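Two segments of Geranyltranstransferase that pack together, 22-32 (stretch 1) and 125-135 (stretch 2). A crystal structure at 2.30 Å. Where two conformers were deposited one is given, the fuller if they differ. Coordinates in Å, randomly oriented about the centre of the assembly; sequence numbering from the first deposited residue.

Stretch 1 22-32: LYLEQLLNEII
Stretch 2 (125-135) ALAIEVLLMRL

Stretch 2 is helical, continuing a helix that begins earlier in the chain, and its i to i-4 bonds run from Glu129 N to Ala125 O (3.0 Å) through Leu135 N to Leu131 O (3.2 Å). Stretch 1 is helical through at least Leu28, with Leu27 N to Tyr23 O at 3.1 Å and Leu28 N to Leu24 O at 2.8 Å. Glu30 N bonds to Leu27 O at 3.2 Å, an i to i-3 bond, and Ile31 (phi/psi -71/140) leaves helical geometry. The two helix directions are perpendicular (90°), and the axes approach no closer than 12.7 Å, so side chains must span the gap. The register is set by Leu27 CA to Val130 CA, 8.4 Å, and Ile31 CA to Leu126 CA, 9.4 Å. Together the stretches bury 414 Å². Leu27, Leu28, Leu126 and Val130 are buried, which suits their apolar side chains, whereas the charged Glu30 is exposed.

Along stretch 2, Ala125 makes no contact, and the first is Leu126, whose CA-to-CB bond points toward stretch 1. With chi1 t and chi2 p, Leu126 CD2 lies 3.7 Å from Ile31 CD1 and 4.1 Å from Leu28 CD2. Ile31 also points toward its partner, with both chi angles off the wells (-33°, 142°). The CA-to-CB bond of Leu28 points away, yet its m, t rotamer brings the end of the side chain nearer. Three branched aliphatic side chains thus meet without a polar group to satisfy.

Ala127 points away and Ile128 is out of reach. Glu129 points toward stretch 1, but Glu129 OE2 stays 5.0 Å from Ile31 CG2. One helical turn after Leu126, Val130 (chi1 t) sets Val130 CG2 3.7 Å from Leu27 CD2. Leu27 starts sideways, and its t, p rotamer carries its end inward; the compact valine suits the closer of the two CA-to-CA spacings.

Met133 CE approaches Leu27 CD1 only to 4.5 Å. Arg134, one turn beyond Val130, has the largest covered area, 95 Å². Its long side chain (m, m, t, chi4 89°) serves both apolar and polar neighbours. Leu27 CD1 lies over one face of the guanidinium, 3.5 Å from Arg134 NH1, while Tyr23 OH sits at the edge, near the guanidinium plane, and accepts a weak hydrogen bond from Arg134 NH1 (3.4 Å, N-H...acceptor angle 141°). Tyr23 reaches it from a sideways start with chi1 t and chi2 -99°. Glu30 (m, t, chi3 55°) points toward stretch 2 and closes a salt bridge, Glu30 OE1 to Arg134 NH2 at 3.0 Å, pairing opposite charges.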

# COMPACT_ATOMS: atom_id res chain seq x y z
N LEU A 22 0.03 6.51 -21.99
CA LEU A 22 -1.13 7.34 -22.29
C LEU A 22 -2.25 7.05 -21.29
O LEU A 22 -2.97 7.96 -20.86
CB LEU A 22 -1.61 7.07 -23.72
CG LEU A 22 -1.82 8.18 -24.76
CD1 LEU A 22 -0.83 9.35 -24.64
CD2 LEU A 22 -1.77 7.58 -26.17
N TYR A 23 -2.39 5.77 -20.92
CA TYR A 23 -3.39 5.37 -19.94
C TYR A 23 -3.05 5.86 -18.53
O TYR A 23 -3.94 6.19 -17.76
CB TYR A 23 -3.63 3.85 -19.95
CG TYR A 23 -4.80 3.44 -19.07
CD1 TYR A 23 -4.60 2.95 -17.78
CD2 TYR A 23 -6.11 3.58 -19.52
CE1 TYR A 23 -5.68 2.60 -16.96
CE2 TYR A 23 -7.19 3.24 -18.72
CZ TYR A 23 -6.96 2.74 -17.44
OH TYR A 23 -8.03 2.40 -16.65
N LEU A 24 -1.75 5.91 -18.21
CA LEU A 24 -1.31 6.42 -16.90
C LEU A 24 -1.56 7.92 -16.72
O LEU A 24 -2.03 8.34 -15.66
CB LEU A 24 0.16 6.11 -16.63
CG LEU A 24 0.49 4.89 -15.75
CD1 LEU A 24 2.00 4.75 -15.58
CD2 LEU A 24 -0.21 4.99 -14.40
N GLU A 25 -1.25 8.70 -17.76
CA GLU A 25 -1.51 10.15 -17.79
C GLU A 25 -2.96 10.48 -17.52
O GLU A 25 -3.26 11.30 -16.64
CB GLU A 25 -1.12 10.76 -19.13
CG GLU A 25 0.22 11.47 -19.13
CD GLU A 25 0.32 12.56 -18.08
OE1 GLU A 25 -0.20 13.67 -18.29
OE2 GLU A 25 0.94 12.30 -17.04
N GLN A 26 -3.85 9.85 -18.29
CA GLN A 26 -5.28 10.05 -18.17
C GLN A 26 -5.73 9.74 -16.76
O GLN A 26 -6.41 10.55 -16.12
CB GLN A 26 -6.05 9.17 -19.17
CG GLN A 26 -6.00 9.67 -20.61
CD GLN A 26 -6.81 10.94 -20.84
OE1 GLN A 26 -6.42 11.80 -21.63
NE2 GLN A 26 -7.95 11.06 -20.16
N LEU A 27 -5.31 8.58 -16.27
CA LEU A 27 -5.56 8.12 -14.90
C LEU A 27 -5.12 9.13 -13.84
O LEU A 27 -5.91 9.50 -12.97
CB LEU A 27 -4.87 6.77 -14.70
CG LEU A 27 -4.99 5.96 -13.41
CD1 LEU A 27 -6.44 5.80 -12.99
CD2 LEU A 27 -4.34 4.61 -13.66
N LEU A 28 -3.87 9.59 -13.94
CA LEU A 28 -3.32 10.59 -13.01
C LEU A 28 -4.07 11.92 -13.02
O LEU A 28 -4.31 12.51 -11.97
CB LEU A 28 -1.82 10.81 -13.25
CG LEU A 28 -0.86 9.74 -12.73
CD1 LEU A 28 0.55 9.99 -13.24
CD2 LEU A 28 -0.87 9.67 -11.20
N ASN A 29 -4.48 12.35 -14.22
CA ASN A 29 -5.17 13.64 -14.39
C ASN A 29 -6.63 13.62 -13.90
O ASN A 29 -7.29 14.66 -13.90
CB ASN A 29 -5.10 14.13 -15.85
CG ASN A 29 -3.65 14.41 -16.34
OD1 ASN A 29 -3.45 14.66 -17.53
ND2 ASN A 29 -2.66 14.37 -15.45
N GLU A 30 -7.11 12.45 -13.48
CA GLU A 30 -8.48 12.30 -12.98
C GLU A 30 -8.59 12.26 -11.45
O GLU A 30 -9.61 12.68 -10.91
CB GLU A 30 -9.15 11.05 -13.57
CG GLU A 30 -9.58 11.22 -15.02
CD GLU A 30 -10.06 9.92 -15.64
OE1 GLU A 30 -10.98 9.30 -15.07
OE2 GLU A 30 -9.51 9.54 -16.70
N ILE A 31 -7.56 11.74 -10.78
CA ILE A 31 -7.54 11.67 -9.31
C ILE A 31 -7.37 13.06 -8.69
O ILE A 31 -6.59 13.88 -9.19
CB ILE A 31 -6.38 10.80 -8.76
CG1 ILE A 31 -6.07 9.64 -9.70
CG2 ILE A 31 -6.69 10.27 -7.37
CD1 ILE A 31 -4.61 9.35 -9.79
N ILE A 32 -8.09 13.30 -7.60
CA ILE A 32 -7.92 14.50 -6.80
C ILE A 32 -6.62 14.37 -6.02
O ILE A 32 -6.50 13.51 -5.15
CB ILE A 32 -9.10 14.71 -5.81
CG1 ILE A 32 -10.46 14.29 -6.41
CG2 ILE A 32 -9.09 16.15 -5.26
CD1 ILE A 32 -11.01 15.18 -7.53
N ALA A 125 -0.96 2.59 -2.55
CA ALA A 125 -2.40 2.76 -2.39
C ALA A 125 -3.13 2.98 -3.73
O ALA A 125 -4.24 2.47 -3.91
CB ALA A 125 -2.70 3.88 -1.42
N LEU A 126 -2.51 3.73 -4.65
CA LEU A 126 -3.16 4.04 -5.94
C LEU A 126 -3.39 2.81 -6.79
O LEU A 126 -4.48 2.63 -7.33
CB LEU A 126 -2.40 5.12 -6.74
CG LEU A 126 -3.12 5.58 -8.03
CD1 LEU A 126 -4.52 6.15 -7.74
CD2 LEU A 126 -2.30 6.56 -8.86
N ALA A 127 -2.36 1.96 -6.88
CA ALA A 127 -2.43 0.68 -7.58
C ALA A 127 -3.67 -0.13 -7.19
O ALA A 127 -4.34 -0.69 -8.05
CB ALA A 127 -1.19 -0.12 -7.31
N ILE A 128 -3.97 -0.14 -5.89
CA ILE A 128 -5.14 -0.81 -5.34
C ILE A 128 -6.44 -0.05 -5.65
O ILE A 128 -7.44 -0.68 -6.01
CB ILE A 128 -4.95 -1.08 -3.83
CG1 ILE A 128 -3.74 -1.99 -3.63
CG2 ILE A 128 -6.19 -1.71 -3.21
CD1 ILE A 128 -3.01 -1.74 -2.34
N GLU A 129 -6.43 1.28 -5.52
CA GLU A 129 -7.58 2.14 -5.90
C GLU A 129 -7.99 1.93 -7.36
O GLU A 129 -9.17 1.70 -7.64
CB GLU A 129 -7.28 3.63 -5.65
CG GLU A 129 -8.48 4.57 -5.84
CD GLU A 129 -8.40 5.86 -5.03
OE1 GLU A 129 -9.45 6.51 -4.82
OE2 GLU A 129 -7.30 6.23 -4.57
N VAL A 130 -7.01 2.01 -8.25
CA VAL A 130 -7.19 1.78 -9.69
C VAL A 130 -7.81 0.41 -9.99
O VAL A 130 -8.72 0.31 -10.82
CB VAL A 130 -5.85 1.96 -10.44
CG1 VAL A 130 -5.96 1.56 -11.91
CG2 VAL A 130 -5.39 3.40 -10.33
N LEU A 131 -7.33 -0.64 -9.32
CA LEU A 131 -7.89 -1.98 -9.48
C LEU A 131 -9.35 -2.01 -9.07
O LEU A 131 -10.19 -2.44 -9.85
CB LEU A 131 -7.10 -3.03 -8.70
CG LEU A 131 -5.73 -3.45 -9.22
CD1 LEU A 131 -5.02 -4.28 -8.17
CD2 LEU A 131 -5.80 -4.18 -10.55
N LEU A 132 -9.64 -1.52 -7.87
CA LEU A 132 -10.99 -1.56 -7.34
C LEU A 132 -12.05 -0.73 -8.07
O LEU A 132 -13.14 -1.24 -8.33
CB LEU A 132 -11.00 -1.22 -5.86
CG LEU A 132 -10.23 -2.13 -4.90
CD1 LEU A 132 -10.45 -1.61 -3.50
CD2 LEU A 132 -10.63 -3.61 -5.02
N MET A 133 -11.76 0.53 -8.41
CA MET A 133 -12.75 1.40 -9.05
C MET A 133 -12.92 1.14 -10.56
O MET A 133 -14.04 1.19 -11.08
CB MET A 133 -12.53 2.90 -8.73
CG MET A 133 -11.28 3.56 -9.35
SD MET A 133 -10.97 5.24 -8.75
CE MET A 133 -9.43 5.59 -9.60
N ARG A 134 -11.81 0.86 -11.25
CA ARG A 134 -11.84 0.69 -12.71
C ARG A 134 -12.23 -0.70 -13.22
O ARG A 134 -12.79 -0.82 -14.31
CB ARG A 134 -10.51 1.13 -13.35
CG ARG A 134 -10.12 2.58 -13.10
CD ARG A 134 -11.02 3.55 -13.87
NE ARG A 134 -10.74 4.95 -13.53
CZ ARG A 134 -9.84 5.71 -14.15
NH1 ARG A 134 -9.11 5.22 -15.15
NH2 ARG A 134 -9.66 6.97 -13.76
N LEU A 135 -11.94 -1.75 -12.44
CA LEU A 135 -12.32 -3.12 -12.84
C LEU A 135 -13.78 -3.45 -12.54
O LEU A 135 -14.36 -4.30 -13.22
CB LEU A 135 -11.42 -4.17 -12.18
CG LEU A 135 -9.96 -4.35 -12.62
CD1 LEU A 135 -9.27 -5.36 -11.73
CD2 LEU A 135 -9.85 -4.77 -14.08